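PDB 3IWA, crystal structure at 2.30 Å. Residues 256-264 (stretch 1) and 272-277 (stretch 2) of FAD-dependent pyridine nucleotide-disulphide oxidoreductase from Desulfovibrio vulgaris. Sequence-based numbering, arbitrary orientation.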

# COMPACT_ATOMS: atom_id res chain seq x y z
N VAL A 256 12.15 -22.25 -13.72
CA VAL A 256 11.42 -22.61 -14.92
C VAL A 256 12.03 -21.97 -16.14
O VAL A 256 12.77 -20.99 -16.03
CB VAL A 256 9.96 -22.17 -14.79
CG1 VAL A 256 9.34 -22.76 -13.51
CG2 VAL A 256 9.85 -20.61 -14.81
N SER A 257 11.74 -22.54 -17.30
CA SER A 257 12.10 -21.94 -18.57
C SER A 257 10.83 -21.79 -19.37
O SER A 257 9.91 -22.60 -19.22
CB SER A 257 13.11 -22.80 -19.34
OG SER A 257 14.42 -22.24 -19.23
N PRO A 258 10.76 -20.76 -20.22
CA PRO A 258 9.58 -20.57 -21.02
C PRO A 258 9.36 -21.75 -21.98
O PRO A 258 10.29 -22.19 -22.63
CB PRO A 258 9.88 -19.28 -21.80
CG PRO A 258 10.93 -18.60 -21.06
CD PRO A 258 11.74 -19.68 -20.44
N ASN A 259 8.12 -22.24 -22.03
CA ASN A 259 7.74 -23.37 -22.89
C ASN A 259 7.43 -22.93 -24.33
O ASN A 259 6.33 -23.10 -24.80
CB ASN A 259 6.50 -24.05 -22.27
CG ASN A 259 6.15 -25.41 -22.96
OD1 ASN A 259 6.97 -25.97 -23.66
ND2 ASN A 259 4.93 -25.92 -22.74
N THR A 260 8.44 -22.41 -25.03
CA THR A 260 8.25 -21.61 -26.27
C THR A 260 8.71 -22.25 -27.63
O THR A 260 8.82 -21.55 -28.65
CB THR A 260 8.94 -20.23 -26.09
OG1 THR A 260 10.27 -20.45 -25.67
CG2 THR A 260 8.25 -19.41 -25.01
N GLN A 261 8.91 -23.57 -27.67
CA GLN A 261 9.30 -24.23 -28.93
C GLN A 261 8.42 -23.84 -30.13
O GLN A 261 8.93 -23.54 -31.20
CB GLN A 261 9.34 -25.75 -28.80
CG GLN A 261 9.98 -26.45 -30.04
CD GLN A 261 11.48 -26.11 -30.24
OE1 GLN A 261 12.25 -26.09 -29.28
NE2 GLN A 261 11.89 -25.86 -31.50
N LEU A 262 7.12 -23.81 -29.91
CA LEU A 262 6.13 -23.40 -30.89
C LEU A 262 6.31 -21.95 -31.37
O LEU A 262 6.11 -21.65 -32.52
CB LEU A 262 4.73 -23.61 -30.30
CG LEU A 262 3.54 -23.52 -31.25
CD1 LEU A 262 3.40 -24.76 -32.16
CD2 LEU A 262 2.26 -23.30 -30.45
N ALA A 263 6.68 -21.04 -30.49
CA ALA A 263 6.98 -19.68 -30.90
C ALA A 263 8.26 -19.64 -31.70
O ALA A 263 8.37 -18.91 -32.69
CB ALA A 263 7.11 -18.74 -29.69
N ARG A 264 9.25 -20.40 -31.22
CA ARG A 264 10.55 -20.48 -31.88
C ARG A 264 10.41 -20.97 -33.33
O ARG A 264 10.91 -20.32 -34.25
CB ARG A 264 11.50 -21.41 -31.11
CG ARG A 264 12.93 -21.36 -31.65
CD ARG A 264 13.96 -22.22 -30.88
NE ARG A 264 14.10 -21.85 -29.47
CZ ARG A 264 14.83 -20.83 -28.99
NH1 ARG A 264 15.52 -20.04 -29.80
NH2 ARG A 264 14.87 -20.61 -27.67
N PRO A 272 17.35 -14.47 -25.22
CA PRO A 272 18.35 -15.54 -25.02
C PRO A 272 17.91 -16.70 -24.14
O PRO A 272 18.43 -17.81 -24.25
CB PRO A 272 19.49 -14.81 -24.31
CG PRO A 272 19.45 -13.44 -24.90
CD PRO A 272 17.97 -13.13 -25.12
N ARG A 273 17.00 -16.40 -23.23
CA ARG A 273 16.39 -17.35 -22.31
C ARG A 273 15.26 -18.18 -23.01
O ARG A 273 14.78 -19.17 -22.47
CB ARG A 273 15.85 -16.52 -21.13
CG ARG A 273 15.50 -17.22 -19.82
CD ARG A 273 14.42 -16.40 -19.00
NE ARG A 273 14.88 -15.07 -18.54
CZ ARG A 273 15.38 -14.79 -17.32
NH1 ARG A 273 15.74 -13.54 -17.03
NH2 ARG A 273 15.51 -15.74 -16.39
N GLY A 274 14.85 -17.74 -24.21
CA GLY A 274 13.70 -18.30 -24.93
C GLY A 274 12.35 -17.64 -24.63
O GLY A 274 11.31 -18.13 -25.06
N ALA A 275 12.35 -16.55 -23.87
CA ALA A 275 11.10 -15.88 -23.50
C ALA A 275 10.63 -15.08 -24.70
O ALA A 275 11.43 -14.41 -25.34
CB ALA A 275 11.27 -14.98 -22.27
N ILE A 276 9.34 -15.17 -25.02
CA ILE A 276 8.74 -14.40 -26.11
C ILE A 276 8.78 -12.90 -25.78
O ILE A 276 8.38 -12.48 -24.69
CB ILE A 276 7.31 -14.84 -26.35
CG1 ILE A 276 7.25 -16.30 -26.84
CG2 ILE A 276 6.61 -13.93 -27.31
CD1 ILE A 276 5.86 -16.87 -26.86
N ILE A 277 9.28 -12.10 -26.72
CA ILE A 277 9.41 -10.68 -26.53
C ILE A 277 8.11 -10.04 -26.97
O ILE A 277 7.68 -10.24 -28.09
CB ILE A 277 10.60 -10.11 -27.31
CG1 ILE A 277 11.92 -10.65 -26.75
CG2 ILE A 277 10.61 -8.55 -27.31
CD1 ILE A 277 13.13 -10.24 -27.61

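A single hydrogen bond joins the two stretches, and it runs from a helix N-cap residue that makes no capping bond with its side chain. Thr260 sits immediately before the helix that begins at Gln261, yet its hydroxyl is directed to stretch 2: with chi1 in the p well, OG1 donates to the carbonyl oxygen of Gly274, OG1 to O being a short 2.6 Å. The backbone of Thr260 serves the helix instead, its carbonyl O accepting from Arg264 N at 2.8 Å and, weakly, from Ala263 N at 2.9 Å.

Gly274, the acceptor residue, adopts phi/psi of 90/7, at which a CB would be jammed against the carbonyl O of Arg273; these backbone angles by themselves call for glycine. An ideal CB would also point toward stretch 1, 3.4 Å from Arg264 NH2 and 3.6 Å from Thr260 OG1. Arg264 leaves its CA sideways, but its end comes nearer, bringing NH2 to 3.8 Å from Gly274 CA in an oblique arrangement.

Around this hydrogen bond lie van der Waals contacts. Pro258 points toward stretch 2 and lies against three consecutive residues, with CD 3.7 Å from Arg273 O, CB 3.7 Å from Gly274 O, and CG 3.7 Å from Ala275 CA and, in an apolar side-chain contact, 3.8 Å from Ala275 CB. The ring touches backbone atoms of all three residues and the Ala275 side chain, in keeping with a CA separation of 5.5 Å between Pro258 and Ala275. Farther along, Ile276 starts sideways but extends its side chain to stretch 1, where apolar contacts place CG1 3.7 Å from Thr260 CG2 and CD1 3.6 Å from Ala263 CB. Thr260 therefore contributes both a hydroxyl to the hydrogen bond and a methyl to the apolar packing. Together the two sides bury 307 Å².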